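Local coordinates for glucanase (Klebsiella pneumoniae, PDB 5GY3), which probably hydrolyses internal beta-1,4-glucosidic linkages in cellulose, lichenin and cereal beta-glucans, as a family 8 endoglucanase, at residues 36-40 with 98-103; 186-192 with 254-259; 131-135 with 146-152; 282-287 with 299-303; 109-113 with 163-167. All blocks are in the same frame, centred on the assembly; numbering follows the deposited sequence.

The five contacts show how chemistry follows position in an (alpha/alpha)6 fold. Contact 3 is the buried one: proline, leucine and tyrosine packing and a bridging water, beside the predicted nucleophile Asp87. Contacts 1, 2 and 4 are partly buried; contact 1 joins its polar groups through water, while contacts 2 and 4 add a direct hydrogen bond each. Contact 5 lies at the surface and relies on a salt bridge. Gln100 of contact 1 packs on Ala109 of contact 5; on another side, Leu38 of contact 1 meets Gln300 of contact 4. Contact 2, where a loop meets the end of strand 254-255 and the turn after it, lies across the chain's centre from contacts 1 and 5.

Contact 1 of 5, residues 36-40 with 98-103; sequences MLLAV and RAQKQW
A knob-into-hole packing of two nearly parallel helices brings Val40, on helix 29-41, into a recess formed by Arg98, Ala99, Gln102 and Trp103 of helix 86-103. The local axes run 10.0 Å apart with a crossing angle of 15°, so the two segments run side by side here. The two methyls of the valine divide the recess between them. With CG1 anti to the backbone N (chi1 178°), that branch reaches Arg98 O and Gln102 CB, while CG2 lies 4.0 Å from Ala99 CB and equally close to Trp103 CH2. The six-membered end of the indole reaches the valine backbone too: Trp103 CH2 is 3.9 Å from Val40 CA, and Ala39 O stands at the ring edge. Its NE1, at the other end, is bonded to Asn43. One turn before Val40, the CD2 methyl of Leu37 meets the bent arginine chain at Arg98 CD, 3.6 Å away. Polar groups complete the join through solvent. Water 1 donates to Leu37 O and accepts from Arg98 NE at 2.8 Å, lying in the plane of the guanidinium at its edge; NH2 of the same group forms a salt bridge to Asp308 near the C-terminus. Phe48 of helix 45-59 touches Val40 and Ala99 and packs edge-to-face with Trp103. Nearly parallel helices packed side by side fit the (alpha/alpha)6 barrel of family 8, and Val40 is the knob of this pair.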
# COMPACT_ATOMS: atom_id res chain seq x y z
N MET A 36 -6.39 -0.57 10.31
CA MET A 36 -7.23 -1.75 10.51
C MET A 36 -6.40 -3.03 10.50
O MET A 36 -6.64 -3.93 11.31
CB MET A 36 -8.32 -1.81 9.44
CG MET A 36 -9.43 -0.80 9.65
SD MET A 36 -10.54 -0.61 8.24
CE MET A 36 -11.31 -2.23 8.14
N LEU A 37 -5.42 -3.13 9.59
CA LEU A 37 -4.51 -4.28 9.60
C LEU A 37 -3.77 -4.38 10.93
O LEU A 37 -3.66 -5.47 11.51
CB LEU A 37 -3.49 -4.16 8.45
CG LEU A 37 -3.95 -4.49 7.04
CD1 LEU A 37 -2.88 -4.05 6.02
CD2 LEU A 37 -4.22 -5.98 6.91
N LEU A 38 -3.24 -3.25 11.40
CA LEU A 38 -2.48 -3.27 12.65
C LEU A 38 -3.39 -3.54 13.85
O LEU A 38 -2.94 -4.14 14.84
CB LEU A 38 -1.71 -1.96 12.81
CG LEU A 38 -0.62 -1.68 11.76
CD1 LEU A 38 -0.01 -0.31 11.97
CD2 LEU A 38 0.47 -2.75 11.79
N ALA A 39 -4.65 -3.11 13.80
CA ALA A 39 -5.57 -3.42 14.89
C ALA A 39 -5.81 -4.92 14.99
O ALA A 39 -5.83 -5.48 16.09
CB ALA A 39 -6.88 -2.67 14.71
N VAL A 40 -5.95 -5.61 13.85
CA VAL A 40 -6.08 -7.07 13.88
C VAL A 40 -4.82 -7.69 14.46
O VAL A 40 -4.87 -8.58 15.32
CB VAL A 40 -6.36 -7.62 12.47
CG1 VAL A 40 -6.43 -9.15 12.52
CG2 VAL A 40 -7.63 -7.03 11.89
N ARG A 98 -8.79 -10.54 7.40
CA ARG A 98 -7.98 -10.98 8.53
C ARG A 98 -8.74 -10.85 9.85
O ARG A 98 -8.54 -11.66 10.77
CB ARG A 98 -6.67 -10.20 8.55
CG ARG A 98 -5.74 -10.64 7.41
CD ARG A 98 -4.71 -9.58 7.00
NE ARG A 98 -3.60 -9.43 7.94
CZ ARG A 98 -2.41 -10.03 7.83
NH1 ARG A 98 -2.17 -10.86 6.82
NH2 ARG A 98 -1.46 -9.80 8.72
N ALA A 99 -9.64 -9.88 9.94
CA ALA A 99 -10.46 -9.73 11.14
C ALA A 99 -11.40 -10.92 11.33
O ALA A 99 -11.64 -11.36 12.46
CB ALA A 99 -11.26 -8.43 11.07
N GLN A 100 -11.95 -11.45 10.24
CA GLN A 100 -12.80 -12.63 10.35
C GLN A 100 -12.03 -13.79 10.98
O GLN A 100 -12.56 -14.50 11.84
CB GLN A 100 -13.33 -13.06 8.98
CG GLN A 100 -14.19 -14.33 9.04
CD GLN A 100 -13.37 -15.60 8.95
OE1 GLN A 100 -12.43 -15.69 8.17
NE2 GLN A 100 -13.71 -16.59 9.78
N LYS A 101 -10.80 -14.00 10.53
CA LYS A 101 -10.01 -15.11 11.07
C LYS A 101 -9.65 -14.86 12.52
O LYS A 101 -9.75 -15.77 13.35
CB LYS A 101 -8.75 -15.31 10.23
CG LYS A 101 -9.03 -15.82 8.84
CD LYS A 101 -7.78 -15.76 7.97
CE LYS A 101 -7.88 -16.76 6.83
NZ LYS A 101 -9.27 -16.84 6.31
N GLN A 102 -9.26 -13.63 12.85
CA GLN A 102 -8.81 -13.32 14.20
C GLN A 102 -9.93 -13.50 15.21
O GLN A 102 -9.74 -14.11 16.27
CB GLN A 102 -8.26 -11.90 14.24
CG GLN A 102 -7.85 -11.44 15.62
CD GLN A 102 -6.61 -12.14 16.12
OE1 GLN A 102 -5.72 -12.49 15.34
NE2 GLN A 102 -6.54 -12.36 17.42
N TRP A 103 -11.11 -12.96 14.91
CA TRP A 103 -12.20 -12.93 15.88
C TRP A 103 -13.34 -13.87 15.55
O TRP A 103 -14.35 -13.89 16.27
CB TRP A 103 -12.73 -11.49 16.04
CG TRP A 103 -11.65 -10.59 16.58
CD1 TRP A 103 -10.96 -10.76 17.75
CD2 TRP A 103 -11.11 -9.42 15.96
NE1 TRP A 103 -10.03 -9.75 17.90
CE2 TRP A 103 -10.10 -8.92 16.81
CE3 TRP A 103 -11.39 -8.73 14.77
CZ2 TRP A 103 -9.36 -7.77 16.51
CZ3 TRP A 103 -10.64 -7.58 14.47
CH2 TRP A 103 -9.65 -7.11 15.34
O HOH W 1 -3.28 -8.04 10.32
O HOH W 2 -3.33 -10.98 16.37

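Contact 2 of 5, residues 186-192 with 254-259; sequences WGKSHLP and INVSTN
Asn259 OD1 is the polar centre where a loop meets the end of strand 254-255 and the turn after it, taking the backbone N-H of Lys188 at 2.9 Å (N-H...O 156°) with the donor tilted 30° from the amide plane. Water 3, placed 2.7 Å from Asn259 OD1, can donate to that same oxygen or to Trp186 O, and it accepts from Ser189 N. The amide thus meets the 186-189 turn both directly and through solvent. Its other end, ND2, lies 3.7 Å from Lys188 CG, where the asparagine and the extended lysine cross at about a right angle. Asn259 is itself presented by a tight turn in which Asn255 OD1 accepts from Ser257 N (an Asx turn) and also from Thr258 N, together an Asx motif, while Asn259 N bonds to Asn255 O. Gly187, lacking a side chain, lets the backbones close in: its CA makes a C-H...O contact of 3.2 Å with Val256 O. Beside these polar groups Val256 turns inward, CG1 lying 3.4 Å from Leu191 O and CG2 packing on Trp186 CB at 3.9 Å. Ile254 CD1 covers Ser189 CB and OG, next to Trp241 of helix 236-243, which touches both residues. The chemistry implies a divided join: one direct bond and a water at Asn259 OD1 link the segments, and Val256 fills the apolar part.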
# COMPACT_ATOMS: atom_id res chain seq x y z
N TRP A 186 14.22 1.46 -14.54
CA TRP A 186 14.85 2.45 -15.40
C TRP A 186 16.16 2.91 -14.78
O TRP A 186 16.38 2.79 -13.57
CB TRP A 186 13.90 3.64 -15.66
CG TRP A 186 12.73 3.14 -16.42
CD1 TRP A 186 12.66 2.95 -17.77
CD2 TRP A 186 11.49 2.66 -15.88
NE1 TRP A 186 11.44 2.40 -18.11
CE2 TRP A 186 10.71 2.21 -16.96
CE3 TRP A 186 10.96 2.56 -14.58
CZ2 TRP A 186 9.42 1.67 -16.80
CZ3 TRP A 186 9.68 2.04 -14.42
CH2 TRP A 186 8.93 1.60 -15.52
N GLY A 187 17.04 3.44 -15.64
CA GLY A 187 18.32 3.97 -15.18
C GLY A 187 19.25 2.88 -14.68
O GLY A 187 19.06 1.69 -14.89
N LYS A 188 20.29 3.33 -13.97
CA LYS A 188 21.28 2.39 -13.46
C LYS A 188 20.78 1.59 -12.27
O LYS A 188 21.36 0.54 -11.96
CB LYS A 188 22.56 3.13 -13.10
CG LYS A 188 23.20 3.84 -14.27
CD LYS A 188 24.38 4.67 -13.79
CE LYS A 188 25.15 5.25 -14.97
NZ LYS A 188 26.36 5.98 -14.51
N SER A 189 19.74 2.05 -11.57
CA SER A 189 19.22 1.28 -10.45
C SER A 189 18.24 0.19 -10.88
O SER A 189 17.96 -0.71 -10.09
CB SER A 189 18.51 2.20 -9.44
OG SER A 189 17.31 2.70 -10.01
N HIS A 190 17.72 0.27 -12.12
CA HIS A 190 16.73 -0.68 -12.63
C HIS A 190 15.52 -0.77 -11.70
O HIS A 190 14.93 -1.84 -11.52
CB HIS A 190 17.34 -2.07 -12.87
CG HIS A 190 18.57 -2.03 -13.72
ND1 HIS A 190 18.52 -1.77 -15.07
CD2 HIS A 190 19.87 -2.23 -13.41
CE1 HIS A 190 19.75 -1.81 -15.56
NE2 HIS A 190 20.59 -2.07 -14.57
N LEU A 191 15.16 0.35 -11.10
CA LEU A 191 14.03 0.37 -10.18
C LEU A 191 12.82 1.05 -10.81
O LEU A 191 12.97 1.90 -11.70
CB LEU A 191 14.41 1.10 -8.88
CG LEU A 191 15.38 0.36 -7.96
CD1 LEU A 191 15.77 1.28 -6.83
CD2 LEU A 191 14.75 -0.93 -7.41
N PRO A 192 11.62 0.71 -10.37
CA PRO A 192 10.42 1.43 -10.83
C PRO A 192 10.21 2.74 -10.07
O PRO A 192 10.65 2.91 -8.93
CB PRO A 192 9.29 0.45 -10.53
CG PRO A 192 9.75 -0.22 -9.27
CD PRO A 192 11.27 -0.33 -9.38
N ILE A 254 15.37 7.91 -5.38
CA ILE A 254 16.22 8.04 -6.56
C ILE A 254 15.35 8.38 -7.77
O ILE A 254 14.26 7.83 -7.94
CB ILE A 254 17.06 6.76 -6.82
CG1 ILE A 254 17.81 6.87 -8.15
CG2 ILE A 254 16.18 5.50 -6.81
CD1 ILE A 254 18.88 5.82 -8.34
N ASN A 255 15.81 9.34 -8.57
CA ASN A 255 15.20 9.60 -9.87
C ASN A 255 15.67 8.51 -10.83
O ASN A 255 16.85 8.44 -11.16
CB ASN A 255 15.59 11.00 -10.35
CG ASN A 255 14.94 11.37 -11.67
OD1 ASN A 255 14.92 10.59 -12.63
ND2 ASN A 255 14.42 12.59 -11.74
N VAL A 256 14.75 7.64 -11.26
CA VAL A 256 15.19 6.47 -12.02
C VAL A 256 15.47 6.82 -13.47
O VAL A 256 16.06 6.00 -14.19
CB VAL A 256 14.17 5.32 -11.94
CG1 VAL A 256 13.97 4.87 -10.48
CG2 VAL A 256 12.84 5.72 -12.56
N SER A 257 15.10 8.02 -13.91
CA SER A 257 15.40 8.46 -15.27
C SER A 257 16.76 9.13 -15.38
O SER A 257 17.47 8.92 -16.36
CB SER A 257 14.32 9.43 -15.76
OG SER A 257 13.14 8.71 -16.10
N THR A 258 17.14 9.92 -14.37
CA THR A 258 18.41 10.64 -14.39
C THR A 258 19.46 10.06 -13.47
O THR A 258 20.62 10.47 -13.55
CB THR A 258 18.19 12.11 -14.00
OG1 THR A 258 17.86 12.18 -12.60
CG2 THR A 258 17.08 12.73 -14.83
N ASN A 259 19.07 9.17 -12.55
CA ASN A 259 19.91 8.55 -11.53
C ASN A 259 20.29 9.51 -10.41
O ASN A 259 21.04 9.12 -9.51
CB ASN A 259 21.17 7.91 -12.14
CG ASN A 259 20.82 6.89 -13.20
OD1 ASN A 259 20.00 5.99 -12.95
ND2 ASN A 259 21.39 7.03 -14.39
O HOH W 3 17.97 4.53 -11.89

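Contact 3 of 5, residues 131-135 with 146-152; sequences QVMLP and LNLNPSY
Leaving strands that belong to two different sheets, the backbones of 131-135 and 146-152 draw together at Pro135 and Leu148, whose CA atoms are 6.0 Å apart. A single water stands in for direct backbone pairing: water 4 donates to Met133 O and accepts from Asn149 N. The ring of Pro135 presses CG and CD on Asn147 O, each at 3.1 Å, and this buried carbonyl has no polar partner in the model. Farther back along the strands, Val132 CG2 meets Leu146 CD1 at 3.5 Å, and the side chain of Leu134 crosses the same leucine at about a right angle, its CD2 on Leu146 CD1. The two strands lie within an (alpha/alpha)6 fold, where they and the short 3-10 segment 150-152 lead to the predicted active site: Tyr152 touches Asp87, the likely nucleophile. Tyr152 CE2 packs on Pro135 CB at 3.7 Å, and Pro135 O lies in the ring plane at the edge, 3.6 Å from Tyr152 CE2. Asn149 CB lies over one face of that ring, toward the rim. Asn149 OD1 accepts from Ser151 OG at 2.6 Å, while ND2 is bonded to Asp217.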
# COMPACT_ATOMS: atom_id res chain seq x y z
N GLN A 131 -4.29 -8.49 -17.20
CA GLN A 131 -5.20 -7.89 -16.24
C GLN A 131 -4.39 -6.94 -15.36
O GLN A 131 -3.35 -7.33 -14.84
CB GLN A 131 -5.87 -8.95 -15.36
CG GLN A 131 -6.72 -9.95 -16.15
CD GLN A 131 -7.85 -9.27 -16.89
OE1 GLN A 131 -8.87 -8.90 -16.29
NE2 GLN A 131 -7.68 -9.08 -18.20
N VAL A 132 -4.87 -5.71 -15.21
CA VAL A 132 -4.17 -4.68 -14.44
C VAL A 132 -5.18 -3.95 -13.55
O VAL A 132 -6.32 -3.70 -13.96
CB VAL A 132 -3.41 -3.68 -15.35
CG1 VAL A 132 -2.57 -4.40 -16.37
CG2 VAL A 132 -4.36 -2.78 -16.07
N MET A 133 -4.75 -3.61 -12.34
CA MET A 133 -5.55 -2.81 -11.42
C MET A 133 -5.18 -1.34 -11.56
O MET A 133 -4.01 -0.96 -11.37
CB MET A 133 -5.33 -3.26 -9.98
CG MET A 133 -6.10 -2.42 -8.98
SD MET A 133 -5.88 -2.94 -7.26
CE MET A 133 -6.81 -4.49 -7.27
N LEU A 134 -6.16 -0.52 -11.92
CA LEU A 134 -5.99 0.92 -12.00
C LEU A 134 -5.80 1.52 -10.61
O LEU A 134 -6.30 0.98 -9.62
CB LEU A 134 -7.22 1.56 -12.65
CG LEU A 134 -7.55 1.14 -14.09
CD1 LEU A 134 -8.93 1.60 -14.47
CD2 LEU A 134 -6.53 1.72 -15.03
N PRO A 135 -5.09 2.66 -10.50
CA PRO A 135 -4.97 3.32 -9.18
C PRO A 135 -6.28 3.86 -8.65
O PRO A 135 -6.39 4.11 -7.45
CB PRO A 135 -3.98 4.46 -9.44
CG PRO A 135 -3.21 4.04 -10.68
CD PRO A 135 -4.21 3.27 -11.51
N LEU A 146 -2.21 3.62 -19.70
CA LEU A 146 -2.71 3.65 -18.33
C LEU A 146 -1.61 4.19 -17.42
O LEU A 146 -0.44 3.82 -17.56
CB LEU A 146 -3.12 2.26 -17.84
CG LEU A 146 -4.14 1.49 -18.67
CD1 LEU A 146 -4.42 0.16 -17.99
CD2 LEU A 146 -5.39 2.32 -18.84
N ASN A 147 -1.99 5.07 -16.51
CA ASN A 147 -1.08 5.51 -15.46
C ASN A 147 -1.27 4.59 -14.27
O ASN A 147 -2.32 4.60 -13.62
CB ASN A 147 -1.35 6.97 -15.10
CG ASN A 147 -0.72 7.92 -16.09
OD1 ASN A 147 0.21 7.55 -16.80
ND2 ASN A 147 -1.22 9.16 -16.15
N LEU A 148 -0.26 3.77 -13.99
CA LEU A 148 -0.33 2.77 -12.94
C LEU A 148 0.59 3.16 -11.79
O LEU A 148 1.52 3.96 -11.95
CB LEU A 148 0.08 1.40 -13.48
CG LEU A 148 -0.68 0.89 -14.71
CD1 LEU A 148 -0.10 -0.45 -15.13
CD2 LEU A 148 -2.16 0.78 -14.37
N ASN A 149 0.32 2.59 -10.63
CA ASN A 149 1.17 2.78 -9.46
C ASN A 149 1.52 1.37 -8.97
O ASN A 149 0.68 0.70 -8.36
CB ASN A 149 0.48 3.60 -8.39
CG ASN A 149 1.41 3.99 -7.26
OD1 ASN A 149 2.21 3.17 -6.80
ND2 ASN A 149 1.34 5.24 -6.82
N PRO A 150 2.72 0.87 -9.26
CA PRO A 150 3.03 -0.51 -8.88
C PRO A 150 3.04 -0.75 -7.39
O PRO A 150 2.93 -1.91 -6.97
CB PRO A 150 4.42 -0.77 -9.50
CG PRO A 150 4.99 0.59 -9.78
CD PRO A 150 3.77 1.44 -10.13
N SER A 151 3.14 0.30 -6.57
CA SER A 151 3.00 0.14 -5.12
C SER A 151 1.56 -0.15 -4.71
O SER A 151 1.32 -0.43 -3.53
CB SER A 151 3.53 1.37 -4.39
OG SER A 151 2.56 2.40 -4.29
N TYR A 152 0.61 -0.09 -5.64
CA TYR A 152 -0.75 -0.56 -5.39
C TYR A 152 -0.94 -2.03 -5.75
O TYR A 152 -2.05 -2.57 -5.59
CB TYR A 152 -1.79 0.27 -6.17
CG TYR A 152 -1.92 1.74 -5.82
CD1 TYR A 152 -0.93 2.43 -5.13
CD2 TYR A 152 -3.06 2.45 -6.20
CE1 TYR A 152 -1.06 3.78 -4.83
CE2 TYR A 152 -3.20 3.81 -5.91
CZ TYR A 152 -2.19 4.46 -5.22
OH TYR A 152 -2.30 5.79 -4.92
O HOH W 4 -1.89 0.72 -10.18

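Contact 4 of 5, residues 282-287 with 299-303; sequences QEAPQI and KQLVW
Trp303 turns one face of its indole to Ala284 and Pro285. Ala284 CA stands 3.7 Å from the centroid of the six-membered ring, only 9° off the normal, and Pro285 CD covers the five-membered ring at 4.0 Å from its centroid: two CH-pi contacts on the same face. With CG anti to the backbone N (chi1 -177°), the indole swings out from the helix to reach the passing loop, and Gln282 O comes in at its edge. The proline continues onto the preceding turn, where Pro285 CB meets Lys299 CB at 3.8 Å. From there the lysine stretches out in an extended chain and gives NZ to Gln286 O at 2.8 Å, almost straight on to the carbonyl (C=O...N 175°). NZ also forms a salt bridge with Asp291, so the ammonium group is shared between the loop and its continuation. At the other end, Gln282 NE2 rests on Val302 CG1, 3.4 Å away, while bonded to Ala272 O of helix 268-278. Water 5 then joins Gln282 OE1 to Lys299 O. Ile287 CD1 lies near Gln300, whose NE2 is bonded to Ala296 O; helix 2-11 touches both residues. The loop after helix 268-278, along which helix 293-307 turns back, is thus held by CH-pi contacts on Trp303 and the Lys299 bond, a connection that fits the (alpha/alpha)6 barrel.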
# COMPACT_ATOMS: atom_id res chain seq x y z
N GLN A 282 16.09 -7.11 12.81
CA GLN A 282 15.65 -5.91 13.52
C GLN A 282 14.65 -6.33 14.59
O GLN A 282 13.91 -7.30 14.42
CB GLN A 282 15.04 -4.85 12.56
CG GLN A 282 13.86 -5.32 11.70
CD GLN A 282 13.35 -4.27 10.69
OE1 GLN A 282 13.02 -3.13 11.05
NE2 GLN A 282 13.28 -4.67 9.42
N GLU A 283 14.67 -5.62 15.71
CA GLU A 283 13.76 -5.91 16.81
C GLU A 283 12.43 -5.21 16.59
O GLU A 283 12.26 -4.40 15.68
CB GLU A 283 14.38 -5.48 18.14
CG GLU A 283 15.24 -6.55 18.78
CD GLU A 283 15.29 -6.41 20.29
OE1 GLU A 283 16.10 -7.11 20.93
OE2 GLU A 283 14.52 -5.60 20.85
N ALA A 284 11.46 -5.56 17.43
CA ALA A 284 10.12 -4.99 17.34
C ALA A 284 10.21 -3.46 17.32
O ALA A 284 11.08 -2.88 17.98
CB ALA A 284 9.26 -5.46 18.52
N PRO A 285 9.35 -2.79 16.56
CA PRO A 285 9.52 -1.34 16.39
C PRO A 285 9.15 -0.56 17.64
O PRO A 285 8.37 -1.00 18.48
CB PRO A 285 8.56 -1.01 15.24
CG PRO A 285 7.48 -2.03 15.38
CD PRO A 285 8.19 -3.30 15.80
N GLN A 286 9.75 0.62 17.74
CA GLN A 286 9.38 1.63 18.71
C GLN A 286 8.96 2.89 17.96
O GLN A 286 9.60 3.28 16.99
CB GLN A 286 10.55 1.93 19.66
CG GLN A 286 10.93 0.75 20.55
CD GLN A 286 12.10 1.06 21.48
OE1 GLN A 286 12.76 2.09 21.35
NE2 GLN A 286 12.34 0.17 22.44
N ILE A 287 7.88 3.52 18.41
CA ILE A 287 7.35 4.73 17.79
C ILE A 287 7.92 5.91 18.56
O ILE A 287 7.45 6.23 19.66
CB ILE A 287 5.81 4.73 17.79
CG1 ILE A 287 5.26 3.48 17.09
CG2 ILE A 287 5.26 5.97 17.17
CD1 ILE A 287 5.91 3.19 15.76
N LYS A 299 7.03 1.29 10.08
CA LYS A 299 7.73 0.51 11.09
C LYS A 299 6.90 -0.70 11.52
O LYS A 299 7.44 -1.80 11.66
CB LYS A 299 8.03 1.38 12.31
CG LYS A 299 9.19 2.35 12.14
CD LYS A 299 9.47 3.00 13.48
CE LYS A 299 10.77 3.80 13.47
NZ LYS A 299 11.03 4.40 14.83
N GLN A 300 5.60 -0.50 11.71
CA GLN A 300 4.78 -1.59 12.20
C GLN A 300 4.37 -2.55 11.10
O GLN A 300 4.19 -3.74 11.37
CB GLN A 300 3.54 -1.03 12.88
CG GLN A 300 3.84 -0.29 14.16
CD GLN A 300 2.62 0.45 14.64
OE1 GLN A 300 1.83 -0.09 15.41
NE2 GLN A 300 2.45 1.67 14.16
N LEU A 301 4.19 -2.05 9.87
CA LEU A 301 3.88 -2.94 8.76
C LEU A 301 5.05 -3.85 8.44
O LEU A 301 4.86 -5.03 8.09
CB LEU A 301 3.51 -2.11 7.53
CG LEU A 301 2.22 -1.30 7.61
CD1 LEU A 301 2.17 -0.32 6.46
CD2 LEU A 301 1.01 -2.23 7.60
N VAL A 302 6.28 -3.34 8.57
CA VAL A 302 7.46 -4.17 8.38
C VAL A 302 7.49 -5.29 9.42
O VAL A 302 7.75 -6.45 9.09
CB VAL A 302 8.74 -3.30 8.43
CG1 VAL A 302 9.97 -4.16 8.62
CG2 VAL A 302 8.86 -2.51 7.15
N TRP A 303 7.18 -4.96 10.67
CA TRP A 303 7.12 -5.97 11.72
C TRP A 303 6.05 -7.02 11.43
O TRP A 303 6.30 -8.23 11.55
CB TRP A 303 6.87 -5.30 13.07
CG TRP A 303 6.87 -6.27 14.22
CD1 TRP A 303 5.80 -6.60 15.01
CD2 TRP A 303 7.98 -7.04 14.70
NE1 TRP A 303 6.18 -7.52 15.96
CE2 TRP A 303 7.51 -7.80 15.79
CE3 TRP A 303 9.32 -7.15 14.32
CZ2 TRP A 303 8.35 -8.67 16.50
CZ3 TRP A 303 10.14 -8.00 15.02
CH2 TRP A 303 9.65 -8.75 16.11
O HOH W 5 10.09 -2.26 12.14
O HOH W 6 11.79 1.38 15.77

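Contact 5 of 5, residues 109-113 with 163-167; sequences AIASD and ERTHL
Arg164 and Asp113 form a bidentate, side-on salt bridge, the guanidinium gripping the carboxylate with NE and NH2. It joins helix 106-123 to the end of helix 155-164, two helices of the (alpha/alpha)6 fold, at the protein surface. Arg164 NE donates to Asp113 OD1 at 2.9 Å and Arg164 NH2 to Asp113 OD2 at 2.6 Å, with N-H...O angles of 167° and 162°. Both oxygens use their syn lone pairs, and both lie close to the guanidinium plane; the two flat groups are only 15° from coplanar. Each nitrogen thus has its own oxygen, and this pairing fixes the rotation of the carboxylate as well as that of the arginine head. The two side chains come together at about a right angle, the arginine chain being bent at its second torsion and extended beyond it. Apolar packing lies next to the flat head. Ala109 CB sits over the centre of one face of the guanidinium, 3.6 Å from Arg164 CZ, one helical turn before Asp113, and Asp113 N is bonded to Ala109 O. Helix 86-103 adds to the setting, since Leu97 touches the arginine and Gln100 touches Ala109. Further along, Thr165 turns its methyl toward the bridge, Thr165 CG2 lying 4.1 Å from Asp113 OD1, with Thr116 nearby. His166 follows at the N-cap position of helix 167-183, and its ND1 shares a hydrogen bond of 2.7 Å with Thr165 OG1.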
# COMPACT_ATOMS: atom_id res chain seq x y z
N ALA A 109 -15.87 -10.98 6.95
CA ALA A 109 -15.55 -11.58 5.65
C ALA A 109 -16.62 -11.24 4.61
O ALA A 109 -16.29 -11.06 3.43
CB ALA A 109 -15.40 -13.09 5.79
N ILE A 110 -17.88 -11.16 5.03
CA ILE A 110 -18.93 -10.76 4.09
C ILE A 110 -18.70 -9.33 3.62
O ILE A 110 -18.90 -9.01 2.44
CB ILE A 110 -20.32 -10.95 4.73
CG1 ILE A 110 -20.63 -12.44 4.82
CG2 ILE A 110 -21.40 -10.18 3.94
CD1 ILE A 110 -21.82 -12.80 5.70
N ALA A 111 -18.23 -8.45 4.52
CA ALA A 111 -17.88 -7.10 4.11
C ALA A 111 -16.71 -7.09 3.14
O ALA A 111 -16.72 -6.38 2.13
CB ALA A 111 -17.56 -6.24 5.34
N SER A 112 -15.67 -7.89 3.44
CA SER A 112 -14.52 -7.99 2.55
C SER A 112 -14.95 -8.41 1.15
O SER A 112 -14.51 -7.83 0.15
CB SER A 112 -13.51 -8.97 3.13
OG SER A 112 -12.39 -9.11 2.27
N ASP A 113 -15.81 -9.44 1.07
CA ASP A 113 -16.20 -10.00 -0.22
C ASP A 113 -16.83 -8.94 -1.13
O ASP A 113 -16.64 -8.98 -2.35
CB ASP A 113 -17.20 -11.14 -0.02
CG ASP A 113 -16.60 -12.34 0.67
OD1 ASP A 113 -15.37 -12.50 0.63
OD2 ASP A 113 -17.38 -13.14 1.26
N GLU A 163 -7.57 -16.97 -1.85
CA GLU A 163 -7.91 -18.10 -0.99
C GLU A 163 -9.37 -18.10 -0.56
O GLU A 163 -9.87 -19.15 -0.12
CB GLU A 163 -7.03 -18.11 0.24
CG GLU A 163 -5.55 -18.11 -0.05
CD GLU A 163 -4.73 -18.14 1.23
OE1 GLU A 163 -4.73 -17.13 1.98
OE2 GLU A 163 -4.09 -19.18 1.49
N ARG A 164 -10.04 -16.95 -0.63
CA ARG A 164 -11.39 -16.70 -0.16
C ARG A 164 -12.41 -16.71 -1.29
O ARG A 164 -13.48 -17.32 -1.16
CB ARG A 164 -11.41 -15.34 0.58
CG ARG A 164 -12.79 -14.71 0.84
CD ARG A 164 -13.46 -15.31 2.06
NE ARG A 164 -14.84 -14.86 2.20
CZ ARG A 164 -15.71 -15.41 3.05
NH1 ARG A 164 -15.33 -16.42 3.81
NH2 ARG A 164 -16.95 -14.95 3.12
N THR A 165 -12.11 -16.06 -2.41
CA THR A 165 -13.13 -15.83 -3.42
C THR A 165 -12.48 -15.45 -4.74
O THR A 165 -11.35 -14.94 -4.76
CB THR A 165 -14.11 -14.73 -2.96
OG1 THR A 165 -15.19 -14.60 -3.90
CG2 THR A 165 -13.40 -13.37 -2.80
N HIS A 166 -13.20 -15.73 -5.84
CA HIS A 166 -12.74 -15.38 -7.19
C HIS A 166 -11.29 -15.80 -7.38
O HIS A 166 -10.45 -15.01 -7.85
CB HIS A 166 -12.91 -13.89 -7.48
CG HIS A 166 -14.33 -13.40 -7.43
ND1 HIS A 166 -15.04 -13.29 -6.26
CD2 HIS A 166 -15.15 -12.95 -8.42
CE1 HIS A 166 -16.25 -12.81 -6.52
NE2 HIS A 166 -16.34 -12.60 -7.83
N LEU A 167 -10.98 -17.04 -7.00
CA LEU A 167 -9.58 -17.48 -6.99
C LEU A 167 -8.89 -17.24 -8.33
O LEU A 167 -7.77 -16.71 -8.38
CB LEU A 167 -9.52 -18.96 -6.60
CG LEU A 167 -8.14 -19.62 -6.58
CD1 LEU A 167 -8.11 -20.70 -5.52
CD2 LEU A 167 -7.78 -20.22 -7.94